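Local atomic coordinates of trypanothione-dependent glyoxalase I (Leishmania major, PDB entry 2C21), a protein that belongs to the glyoxalase/bleomycin resistance/dioxygenase superfamily, forms a two-chain assembly and binds nickel. Residues 23-27 with 28-32; 38-42 with 43-47; 93-97 with 98-102; 125-128 with 129-133. One frame throughout, in Å; residues are numbered along the deposited sequence.

Interaction 1 (23-27 with 28-32); sequences IKFYT and ERLGM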
loop_
_atom_site.group_PDB
_atom_site.type_symbol
_atom_site.label_atom_id
_atom_site.label_comp_id
_atom_site.label_asym_id
_atom_site.label_seq_id
_atom_site.Cartn_x
_atom_site.Cartn_y
_atom_site.Cartn_z
ATOM N N ILE A 23 11.134 6.717 10.638
ATOM C CA ILE A 23 10.156 7.548 11.312
ATOM C C ILE A 23 10.445 9.028 11.057
ATOM O O ILE A 23 9.518 9.789 10.808
ATOM C CB ILE A 23 10.116 7.258 12.837
ATOM C CG1 ILE A 23 9.467 5.894 13.090
ATOM C CG2 ILE A 23 9.347 8.342 13.582
ATOM C CD1 ILE A 23 9.652 5.393 14.512
ATOM N N LYS A 24 11.719 9.423 11.099
ATOM C CA LYS A 24 12.105 10.814 10.824
ATOM C C LYS A 24 11.677 11.253 9.427
ATOM O O LYS A 24 11.115 12.343 9.235
ATOM C CB LYS A 24 13.619 10.995 10.976
ATOM C CG LYS A 24 14.060 12.461 11.062
ATOM C CD LYS A 24 15.535 12.584 11.402
ATOM C CE LYS A 24 15.945 14.037 11.540
ATOM N NZ LYS A 24 15.866 14.721 10.221
ATOM N N PHE A 25 11.958 10.399 8.449
ATOM C CA PHE A 25 11.557 10.642 7.078
ATOM C C PHE A 25 10.026 10.787 6.921
ATOM O O PHE A 25 9.547 11.790 6.405
ATOM C CB PHE A 25 12.070 9.512 6.184
ATOM C CG PHE A 25 11.692 9.676 4.747
ATOM C CD1 PHE A 25 12.440 10.494 3.909
ATOM C CD2 PHE A 25 10.572 9.037 4.241
ATOM C CE1 PHE A 25 12.090 10.659 2.593
ATOM C CE2 PHE A 25 10.203 9.199 2.924
ATOM C CZ PHE A 25 10.958 10.015 2.091
ATOM N N TYR A 26 9.260 9.792 7.360
ATOM C CA TYR A 26 7.817 9.794 7.098
ATOM C C TYR A 26 7.081 10.876 7.888
ATOM O O TYR A 26 6.070 11.399 7.418
ATOM C CB TYR A 26 7.189 8.390 7.297
ATOM C CG TYR A 26 7.565 7.431 6.183
ATOM C CD1 TYR A 26 6.979 7.535 4.928
ATOM C CD2 TYR A 26 8.531 6.448 6.374
ATOM C CE1 TYR A 26 7.351 6.678 3.876
ATOM C CE2 TYR A 26 8.894 5.586 5.353
ATOM C CZ TYR A 26 8.306 5.695 4.105
ATOM O OH TYR A 26 8.684 4.837 3.082
ATOM N N THR A 27 7.591 11.233 9.060
ATOM C CA THR A 27 7.006 12.332 9.837
ATOM C C THR A 27 7.486 13.706 9.355
ATOM O O THR A 27 6.680 14.524 8.911
ATOM C CB THR A 27 7.259 12.148 11.359
ATOM O OG1 THR A 27 8.666 12.117 11.624
ATOM C CG2 THR A 27 6.647 10.845 11.830
ATOM N N GLU A 28 8.790 13.953 9.427
ATOM C CA GLU A 28 9.330 15.283 9.128
ATOM C C GLU A 28 9.310 15.615 7.635
ATOM O O GLU A 28 9.004 16.749 7.262
ATOM C CB GLU A 28 10.751 15.457 9.684
ATOM C CG GLU A 28 10.851 15.284 11.206
ATOM C CD GLU A 28 12.261 15.504 11.719
ATOM O OE1 GLU A 28 13.159 15.783 10.892
ATOM O OE2 GLU A 28 12.476 15.391 12.955
ATOM N N ARG A 29 9.626 14.645 6.783
ATOM C CA ARG A 29 9.633 14.904 5.335
ATOM C C ARG A 29 8.246 14.763 4.699
ATOM O O ARG A 29 7.921 15.512 3.789
ATOM C CB ARG A 29 10.665 14.032 4.595
ATOM C CG ARG A 29 12.097 14.103 5.155
ATOM C CD ARG A 29 12.921 15.312 4.652
ATOM N NE ARG A 29 12.301 16.610 4.941
ATOM C CZ ARG A 29 12.420 17.299 6.080
ATOM N NH1 ARG A 29 13.137 16.841 7.098
ATOM N NH2 ARG A 29 11.800 18.462 6.203
ATOM N N LEU A 30 7.426 13.821 5.166
ATOM C CA LEU A 30 6.136 13.561 4.511
ATOM C C LEU A 30 4.887 14.030 5.270
ATOM O O LEU A 30 3.802 14.079 4.684
ATOM C CB LEU A 30 6.036 12.081 4.101
ATOM C CG LEU A 30 6.861 11.768 2.849
ATOM C CD1 LEU A 30 7.073 10.297 2.641
ATOM C CD2 LEU A 30 6.201 12.381 1.617
ATOM N N GLY A 31 5.034 14.381 6.550
ATOM C CA GLY A 31 3.920 14.909 7.353
ATOM C C GLY A 31 2.985 13.878 7.986
ATOM O O GLY A 31 1.903 14.229 8.457
ATOM N N MET A 32 3.381 12.608 7.994
ATOM C CA MET A 32 2.601 11.579 8.672
ATOM C C MET A 32 2.814 11.708 10.173
ATOM O O MET A 32 3.709 12.424 10.619
ATOM C CB MET A 32 3.030 10.175 8.250
ATOM C CG MET A 32 2.920 9.904 6.788
ATOM S SD MET A 32 3.272 8.183 6.422
ATOM C CE MET A 32 3.144 8.229 4.626
#

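Interaction 2 (38-42 with 43-47); sequences WDVPE and DKYTL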
loop_
_atom_site.group_PDB
_atom_site.type_symbol
_atom_site.label_atom_id
_atom_site.label_comp_id
_atom_site.label_asym_id
_atom_site.label_seq_id
_atom_site.Cartn_x
_atom_site.Cartn_y
_atom_site.Cartn_z
ATOM N N TRP A 38 4.197 -1.564 18.214
ATOM C CA TRP A 38 3.979 -2.914 18.728
ATOM C C TRP A 38 5.340 -3.580 18.798
ATOM O O TRP A 38 5.871 -3.946 17.766
ATOM C CB TRP A 38 3.038 -3.686 17.771
ATOM C CG TRP A 38 2.811 -5.156 18.062
ATOM C CD1 TRP A 38 3.496 -6.221 17.526
ATOM C CD2 TRP A 38 1.802 -5.724 18.906
ATOM N NE1 TRP A 38 2.985 -7.402 17.995
ATOM C CE2 TRP A 38 1.953 -7.131 18.852
ATOM C CE3 TRP A 38 0.799 -5.180 19.711
ATOM C CZ2 TRP A 38 1.124 -7.999 19.548
ATOM C CZ3 TRP A 38 -0.027 -6.041 20.405
ATOM C CH2 TRP A 38 0.146 -7.442 20.325
ATOM N N ASP A 39 5.876 -3.768 20.006
ATOM C CA ASP A 39 7.244 -4.258 20.186
ATOM C C ASP A 39 7.222 -5.656 20.827
ATOM O O ASP A 39 6.566 -5.859 21.836
ATOM C CB ASP A 39 8.055 -3.245 21.022
ATOM C CG ASP A 39 9.532 -3.618 21.167
ATOM O OD1 ASP A 39 10.120 -4.174 20.225
ATOM O OD2 ASP A 39 10.113 -3.348 22.248
ATOM N N VAL A 40 7.901 -6.619 20.199
ATOM C CA VAL A 40 7.939 -7.998 20.695
ATOM C C VAL A 40 9.391 -8.477 20.857
ATOM O O VAL A 40 9.914 -9.183 20.005
ATOM C CB VAL A 40 7.149 -8.942 19.777
ATOM C CG1 VAL A 40 6.979 -10.322 20.411
ATOM C CG2 VAL A 40 5.783 -8.335 19.456
ATOM N N PRO A 41 10.040 -8.085 21.965
ATOM C CA PRO A 41 11.454 -8.390 22.183
ATOM C C PRO A 41 11.806 -9.871 22.031
ATOM O O PRO A 41 12.832 -10.189 21.440
ATOM C CB PRO A 41 11.697 -7.908 23.607
ATOM C CG PRO A 41 10.677 -6.859 23.828
ATOM C CD PRO A 41 9.471 -7.336 23.097
ATOM N N GLU A 42 10.943 -10.761 22.512
ATOM C CA GLU A 42 11.194 -12.199 22.434
ATOM C C GLU A 42 11.154 -12.750 21.013
ATOM O O GLU A 42 11.807 -13.749 20.735
ATOM C CB GLU A 42 10.219 -12.963 23.328
ATOM C CG GLU A 42 10.440 -12.724 24.820
ATOM C CD GLU A 42 11.833 -13.120 25.304
ATOM O OE1 GLU A 42 12.363 -14.149 24.838
ATOM O OE2 GLU A 42 12.390 -12.396 26.156
ATOM N N ASP A 43 10.389 -12.111 20.127
ATOM C CA ASP A 43 10.361 -12.480 18.709
ATOM C C ASP A 43 11.238 -11.542 17.853
ATOM O O ASP A 43 11.263 -11.649 16.630
ATOM C CB ASP A 43 8.929 -12.469 18.165
ATOM C CG ASP A 43 8.049 -13.531 18.788
ATOM O OD1 ASP A 43 8.571 -14.482 19.419
ATOM O OD2 ASP A 43 6.816 -13.405 18.630
ATOM N N LYS A 44 11.937 -10.622 18.506
ATOM C CA LYS A 44 12.926 -9.784 17.853
ATOM C C LYS A 44 12.354 -8.947 16.706
ATOM O O LYS A 44 12.968 -8.824 15.642
ATOM C CB LYS A 44 14.115 -10.634 17.377
ATOM C CG LYS A 44 14.856 -11.329 18.511
ATOM C CD LYS A 44 16.230 -11.806 18.064
ATOM C CE LYS A 44 17.063 -12.321 19.248
ATOM N NZ LYS A 44 18.309 -13.029 18.796
ATOM N N TYR A 45 11.197 -8.340 16.937
ATOM C CA TYR A 45 10.669 -7.383 15.964
ATOM C C TYR A 45 9.834 -6.280 16.614
ATOM O O TYR A 45 9.347 -6.428 17.732
ATOM C CB TYR A 45 9.877 -8.084 14.839
ATOM C CG TYR A 45 8.508 -8.581 15.251
ATOM C CD1 TYR A 45 7.385 -7.796 15.090
ATOM C CD2 TYR A 45 8.341 -9.849 15.797
ATOM C CE1 TYR A 45 6.129 -8.244 15.493
ATOM C CE2 TYR A 45 7.096 -10.305 16.176
ATOM C CZ TYR A 45 5.997 -9.499 16.020
ATOM O OH TYR A 45 4.755 -9.956 16.412
ATOM N N THR A 46 9.690 -5.190 15.867
ATOM C CA THR A 46 8.900 -4.034 16.251
ATOM C C THR A 46 8.105 -3.601 15.038
ATOM O O THR A 46 8.656 -3.528 13.931
ATOM C CB THR A 46 9.800 -2.864 16.681
ATOM O OG1 THR A 46 10.728 -3.318 17.679
ATOM C CG2 THR A 46 8.973 -1.713 17.267
ATOM N N LEU A 47 6.818 -3.305 15.252
ATOM C CA LEU A 47 5.978 -2.680 14.227
ATOM C C LEU A 47 5.642 -1.228 14.601
ATOM O O LEU A 47 5.396 -0.903 15.785
ATOM C CB LEU A 47 4.672 -3.454 14.056
ATOM C CG LEU A 47 4.705 -4.971 13.952
ATOM C CD1 LEU A 47 3.260 -5.472 13.891
ATOM C CD2 LEU A 47 5.488 -5.462 12.740
#

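Interaction 3 (93-97 with 98-102); sequences ADMRK and HDVPI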
loop_
_atom_site.group_PDB
_atom_site.type_symbol
_atom_site.label_atom_id
_atom_site.label_comp_id
_atom_site.label_asym_id
_atom_site.label_seq_id
_atom_site.Cartn_x
_atom_site.Cartn_y
_atom_site.Cartn_z
ATOM N N ALA A 93 11.352 20.301 -3.622
ATOM C CA ALA A 93 12.351 21.254 -3.196
ATOM C C ALA A 93 12.727 20.954 -1.733
ATOM O O ALA A 93 13.918 20.695 -1.380
ATOM C CB ALA A 93 11.838 22.709 -3.380
ATOM N N ASP A 94 11.662 21.046 -0.856
ATOM C CA ASP A 94 11.921 20.786 0.560
ATOM C C ASP A 94 12.703 19.491 0.788
ATOM O O ASP A 94 13.624 19.450 1.604
ATOM C CB ASP A 94 10.619 20.706 1.352
ATOM C CG ASP A 94 10.856 20.760 2.852
ATOM O OD1 ASP A 94 11.507 21.723 3.305
ATOM O OD2 ASP A 94 10.406 19.842 3.568
ATOM N N MET A 95 12.326 18.442 0.061
ATOM C CA MET A 95 13.013 17.154 0.149
ATOM C C MET A 95 14.480 17.272 -0.261
ATOM O O MET A 95 15.387 16.895 0.499
ATOM C CB MET A 95 12.319 16.137 -0.762
ATOM C CG MET A 95 10.913 15.749 -0.334
ATOM S SD MET A 95 10.879 14.097 0.395
ATOM C CE MET A 95 9.132 13.932 0.742
ATOM N N ARG A 96 14.710 17.828 -1.449
ATOM C CA ARG A 96 16.073 17.986 -1.961
ATOM C C ARG A 96 16.963 18.771 -0.975
ATOM O O ARG A 96 18.161 18.490 -0.867
ATOM C CB ARG A 96 16.035 18.690 -3.323
ATOM C CG ARG A 96 17.284 18.507 -4.178
ATOM C CD ARG A 96 17.293 19.471 -5.367
ATOM N NE ARG A 96 16.094 19.355 -6.199
ATOM C CZ ARG A 96 15.875 18.391 -7.095
ATOM N NH1 ARG A 96 16.766 17.421 -7.296
ATOM N NH2 ARG A 96 14.749 18.385 -7.794
ATOM N N LYS A 97 16.373 19.731 -0.256
ATOM C CA LYS A 97 17.092 20.457 0.808
ATOM C C LYS A 97 17.633 19.523 1.901
ATOM O O LYS A 97 18.712 19.751 2.447
ATOM C CB LYS A 97 16.193 21.539 1.436
ATOM C CG LYS A 97 16.871 22.397 2.512
ATOM C CD LYS A 97 16.142 23.720 2.749
ATOM C CE LYS A 97 16.875 24.581 3.800
ATOM N NZ LYS A 97 16.735 26.068 3.615
ATOM N N HIS A 98 16.883 18.468 2.202
ATOM C CA HIS A 98 17.253 17.519 3.249
ATOM C C HIS A 98 17.913 16.239 2.704
ATOM O O HIS A 98 17.909 15.206 3.364
ATOM C CB HIS A 98 16.019 17.226 4.114
ATOM C CG HIS A 98 15.604 18.396 4.953
ATOM N ND1 HIS A 98 14.845 19.437 4.459
ATOM C CD2 HIS A 98 15.895 18.720 6.235
ATOM C CE1 HIS A 98 14.670 20.342 5.407
ATOM N NE2 HIS A 98 15.295 19.930 6.495
ATOM N N ASP A 99 18.526 16.354 1.523
ATOM C CA ASP A 99 19.302 15.288 0.870
ATOM C C ASP A 99 18.501 14.033 0.522
ATOM O O ASP A 99 19.086 12.958 0.399
ATOM C CB ASP A 99 20.532 14.877 1.703
ATOM C CG ASP A 99 21.506 16.010 1.928
ATOM O OD1 ASP A 99 21.824 16.755 0.967
ATOM O OD2 ASP A 99 21.984 16.131 3.077
ATOM N N VAL A 100 17.185 14.159 0.352
ATOM C CA VAL A 100 16.358 13.012 -0.047
ATOM C C VAL A 100 16.536 12.784 -1.545
ATOM O O VAL A 100 16.350 13.723 -2.331
ATOM C CB VAL A 100 14.871 13.251 0.242
ATOM C CG1 VAL A 100 14.007 12.160 -0.379
ATOM C CG2 VAL A 100 14.625 13.311 1.738
ATOM N N PRO A 101 16.905 11.552 -1.954
ATOM C CA PRO A 101 17.084 11.309 -3.390
ATOM C C PRO A 101 15.805 11.549 -4.191
ATOM O O PRO A 101 14.739 11.040 -3.826
ATOM C CB PRO A 101 17.499 9.833 -3.451
ATOM C CG PRO A 101 18.010 9.517 -2.079
ATOM C CD PRO A 101 17.195 10.347 -1.156
ATOM N N ILE A 102 15.916 12.333 -5.264
ATOM C CA ILE A 102 14.787 12.622 -6.147
ATOM C C ILE A 102 15.000 11.833 -7.438
ATOM O O ILE A 102 15.870 12.163 -8.231
ATOM C CB ILE A 102 14.677 14.148 -6.470
ATOM C CG1 ILE A 102 14.781 15.002 -5.194
ATOM C CG2 ILE A 102 13.373 14.454 -7.213
ATOM C CD1 ILE A 102 13.785 14.631 -4.102
#

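Interaction 4 (125-128 with 129-133); sequences LNEK and TMMEK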
loop_
_atom_site.group_PDB
_atom_site.type_symbol
_atom_site.label_atom_id
_atom_site.label_comp_id
_atom_site.label_asym_id
_atom_site.label_seq_id
_atom_site.Cartn_x
_atom_site.Cartn_y
_atom_site.Cartn_z
ATOM N N LEU A 125 1.975 12.937 -5.919
ATOM C CA LEU A 125 1.024 13.349 -6.935
ATOM C C LEU A 125 0.253 14.580 -6.507
ATOM O O LEU A 125 -0.179 14.684 -5.365
ATOM C CB LEU A 125 0.018 12.239 -7.200
ATOM C CG LEU A 125 0.567 10.938 -7.787
ATOM C CD1 LEU A 125 -0.574 9.942 -7.890
ATOM C CD2 LEU A 125 1.203 11.174 -9.145
ATOM N N ASN A 126 0.057 15.502 -7.438
ATOM C CA ASN A 126 -0.889 16.579 -7.199
ATOM C C ASN A 126 -2.293 15.973 -7.155
ATOM O O ASN A 126 -2.815 15.513 -8.179
ATOM C CB ASN A 126 -0.794 17.641 -8.285
ATOM C CG ASN A 126 -1.649 18.844 -7.975
ATOM O OD1 ASN A 126 -1.141 19.922 -7.636
ATOM N ND2 ASN A 126 -2.960 18.663 -8.058
ATOM N N GLU A 127 -2.900 15.963 -5.972
ATOM C CA GLU A 127 -4.098 15.152 -5.757
ATOM C C GLU A 127 -5.273 15.676 -6.544
ATOM O O GLU A 127 -6.062 14.880 -7.061
ATOM C CB GLU A 127 -4.469 15.068 -4.278
ATOM C CG GLU A 127 -5.752 14.292 -4.028
ATOM C CD GLU A 127 -6.035 14.045 -2.548
ATOM O OE1 GLU A 127 -5.215 14.427 -1.679
ATOM O OE2 GLU A 127 -7.095 13.456 -2.255
ATOM N N LYS A 128 -5.383 17.007 -6.628
ATOM C CA LYS A 128 -6.450 17.648 -7.377
ATOM C C LYS A 128 -6.467 17.089 -8.800
ATOM O O LYS A 128 -7.459 16.477 -9.229
ATOM C CB LYS A 128 -6.263 19.177 -7.373
ATOM C CG LYS A 128 -7.423 19.988 -7.918
ATOM C CD LYS A 128 -7.108 21.486 -7.841
ATOM C CE LYS A 128 -8.178 22.349 -8.510
ATOM N NZ LYS A 128 -8.258 22.120 -9.987
ATOM N N THR A 129 -5.347 17.261 -9.502
ATOM C CA THR A 129 -5.213 16.842 -10.894
ATOM C C THR A 129 -5.453 15.339 -11.030
ATOM O O THR A 129 -6.172 14.897 -11.916
ATOM C CB THR A 129 -3.811 17.208 -11.453
ATOM O OG1 THR A 129 -3.545 18.596 -11.229
ATOM C CG2 THR A 129 -3.725 16.922 -12.941
ATOM N N MET A 130 -4.870 14.556 -10.132
ATOM C CA MET A 130 -5.049 13.099 -10.160
ATOM C C MET A 130 -6.528 12.696 -10.097
ATOM O O MET A 130 -6.961 11.798 -10.821
ATOM C CB MET A 130 -4.268 12.439 -9.019
ATOM C CG MET A 130 -4.372 10.916 -8.975
ATOM S SD MET A 130 -3.622 10.089 -10.382
ATOM C CE MET A 130 -3.441 8.416 -9.734
ATOM N N MET A 131 -7.295 13.361 -9.236
ATOM C CA MET A 131 -8.697 13.000 -9.040
ATOM C C MET A 131 -9.595 13.471 -10.197
ATOM O O MET A 131 -10.565 12.788 -10.560
ATOM C CB MET A 131 -9.213 13.553 -7.696
ATOM C CG MET A 131 -8.587 12.922 -6.442
ATOM S SD MET A 131 -8.548 11.118 -6.440
ATOM C CE MET A 131 -6.815 10.827 -6.725
ATOM N N GLU A 132 -9.276 14.631 -10.766
ATOM C CA GLU A 132 -9.968 15.102 -11.965
ATOM C C GLU A 132 -9.808 14.064 -13.078
ATOM O O GLU A 132 -10.787 13.672 -13.718
ATOM C CB GLU A 132 -9.410 16.455 -12.441
ATOM C CG GLU A 132 -9.750 17.639 -11.557
ATOM C CD GLU A 132 -9.144 18.948 -12.050
ATOM O OE1 GLU A 132 -8.625 18.994 -13.192
ATOM O OE2 GLU A 132 -9.182 19.933 -11.281
ATOM N N LYS A 133 -8.567 13.624 -13.288
ATOM C CA LYS A 133 -8.249 12.617 -14.311
ATOM C C LYS A 133 -8.934 11.294 -14.011
ATOM O O LYS A 133 -9.541 10.705 -14.883
ATOM C CB LYS A 133 -6.729 12.412 -14.423
ATOM C CG LYS A 133 -6.282 11.418 -15.507
ATOM C CD LYS A 133 -6.986 11.701 -16.831
ATOM C CE LYS A 133 -6.196 11.238 -18.055
ATOM N NZ LYS A 133 -6.683 11.943 -19.278
#

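Interaction 1 (23-27 with 28-32)
With its CG trans to the backbone N (chi1 -165°), K24 sends its chain out beside E28, and a late bend at chi4 turns the ammonium back onto the carboxylate. The K24 NZ to E28 OE1 salt bridge measures 3.0 Å, reaching the oxygen on its syn side but well out of the carboxylate plane. R29 NH1 joins the same OE1 only as a long ion pair, while R29 NH2 makes a salt bridge with D94. On the inward side, the F25 ring, set by chi1 of 180°, has CB of R29 over one face. L30 CD1 touches both rings, 3.3 Å from F25 CE2 and 3.6 Å from Y26 CD1. Y26 and M32 run side by side, a Met-aromatic contact with SD 5.1 Å from the ring centroid and oblique to it; at its far end Y26 OH bonds to D116. The T27 hydroxyl turns back along the helix and donates to I23 O at 2.6 Å, opposite the T27 N bond across the carbonyl plane. The last turn then unwinds: G31, with positive phi, gives its N to T27 O, and M32 N closes on Y26 O at 3.0 Å. The result is an amphipathic helix end, charged outside and aromatic inside, with its apolar side against strands 45-51 and 121-126 of the glyoxalase fold.

Interaction 2 (38-42 with 43-47)
D43 sits at the turn, its N bonded to V40 O at 3.0 Å from well above the carbonyl plane, and its side chain lies alongside V40, with OD2 3.6 Å from V40 CG1. K44 follows in a positive-phi conformation, its N held weakly by P41 O. At Y45 the chain enters the strand: its O takes a straight bond from V40 N at 2.9 Å, whereas the return from Y45 N to V40 O is weak. Chi1 of 75° sets Y45 CG between the backbone N and carbonyl carbon, and one face of the ring receives V40 CB, a CH-pi contact 4.1 Å from the ring centroid. The phenol oxygen lies near the plane of the W38 indole, at its edge, and receives a weak bond from NE1. T46 points to the other face and donates its hydroxyl to D39 OD1 at 2.8 Å, from above the carboxylate plane; Y67 OH binds that same oxygen. L47 pairs with W38 through two backbone bonds, and its CD1 lies 3.7 Å from W38 CD1. Together these contacts form the exposed tip of the antiparallel hairpin of strands 33-40 and 45-51, closed by a G1 beta bulge in which K44 and Y45 both face V40.

Interaction 3 (93-97 with 98-102)
H98 folds back on D94 where a Schellman motif ends helix 88-97. D99, with positive phi, is its C-prime residue: V100 N reaches M95 O at 3.3 Å and D99 N reaches R96 O at 3.2 Å. M95 O also accepts H98 N, from the other face of its plane, giving this carbonyl two donors at the end of the helix. Beyond the turn the side chains of V100 and I102 point back at the helix. M95, whose CG lies trans to its carbonyl carbon before the chain bends at chi2, offers CB to I102 CD1 at 3.9 Å; in the conformer described, its SD meets V100 CG1. R96, in the conformer described, leaves its backbone extended and turns at chi3 (-56°), which lays one face of the guanidinium against I102 CG1, 3.8 Å from NH1. The two side chains cross at about a right angle, and NH2 of R96 goes on to a salt bridge with E105. M95 and R96 thus tie the helix to V100 of the loop and I102 at the start of strand 102-105, with V100 also resting on F25 and R29 of helix 19-29. Chi1 of -70° swings the H98 imidazole back along the helix, where ND1 donates to D94 O at 3.1 Å, nearly straight (174°) and with the oxygen in the ring plane.

Interaction 4 (125-128 with 129-133)
The backbone passes straight from strand into helix, with N126 at the N-cap position and M130 N bonded to N126 O at 3.0 Å, followed by M131 N to E127 O and E132 N to K128 O. L125, the last but one residue of the strand, points its side chain at the new helix, and its CD1 lies 3.7 Å from M130 CE. A bend in M130 at chi2 (66°), after a CG trans to the backbone N, brings its SD and CE over to that methyl; the pair is buried, and L10 of the second subunit packs on L125. On the outer side K128 stretches out until its last torsion turns NZ onto E132. This salt bridge is short, 2.7 Å from K128 NZ to E132 OE2, and approaches nearly end-on to the carboxylate C-O bond. E127 and M131 cross obliquely, their CG atoms 4.0 Å apart, and M131 CG also rests 3.3 Å from E127 O. The E127 carboxylate turns to R8 of the second subunit, in a salt bridge between chains, while M131 packs on that same arginine. This is a strand-to-helix junction, with the first turn of helix 127-141, at the subunit interface, close behind E123, a nickel ligand on the same strand.

Interactions 1 and 4 are partly buried, while interactions 2 and 3 are surface contacts. Interactions 1 and 3 are direct neighbours: each is a helix end, and they meet through the salt bridge of R29 with D94 and the packing of L30 on M95. Interaction 2 instead closes a hairpin, relying on cross-strand backbone bonds and a W38-Y45 aromatic pair; its centre lies about 38 Å from that of interaction 4 within one chain, on the opposite side of the chain's centre. Interaction 4 starts a helix where 1 and 3 finish one. Lysine-glutamate bridges one turn apart occur in both 1 and 4, and both reach the second subunit, as does interaction 2, where W38 packs on K133 of that chain.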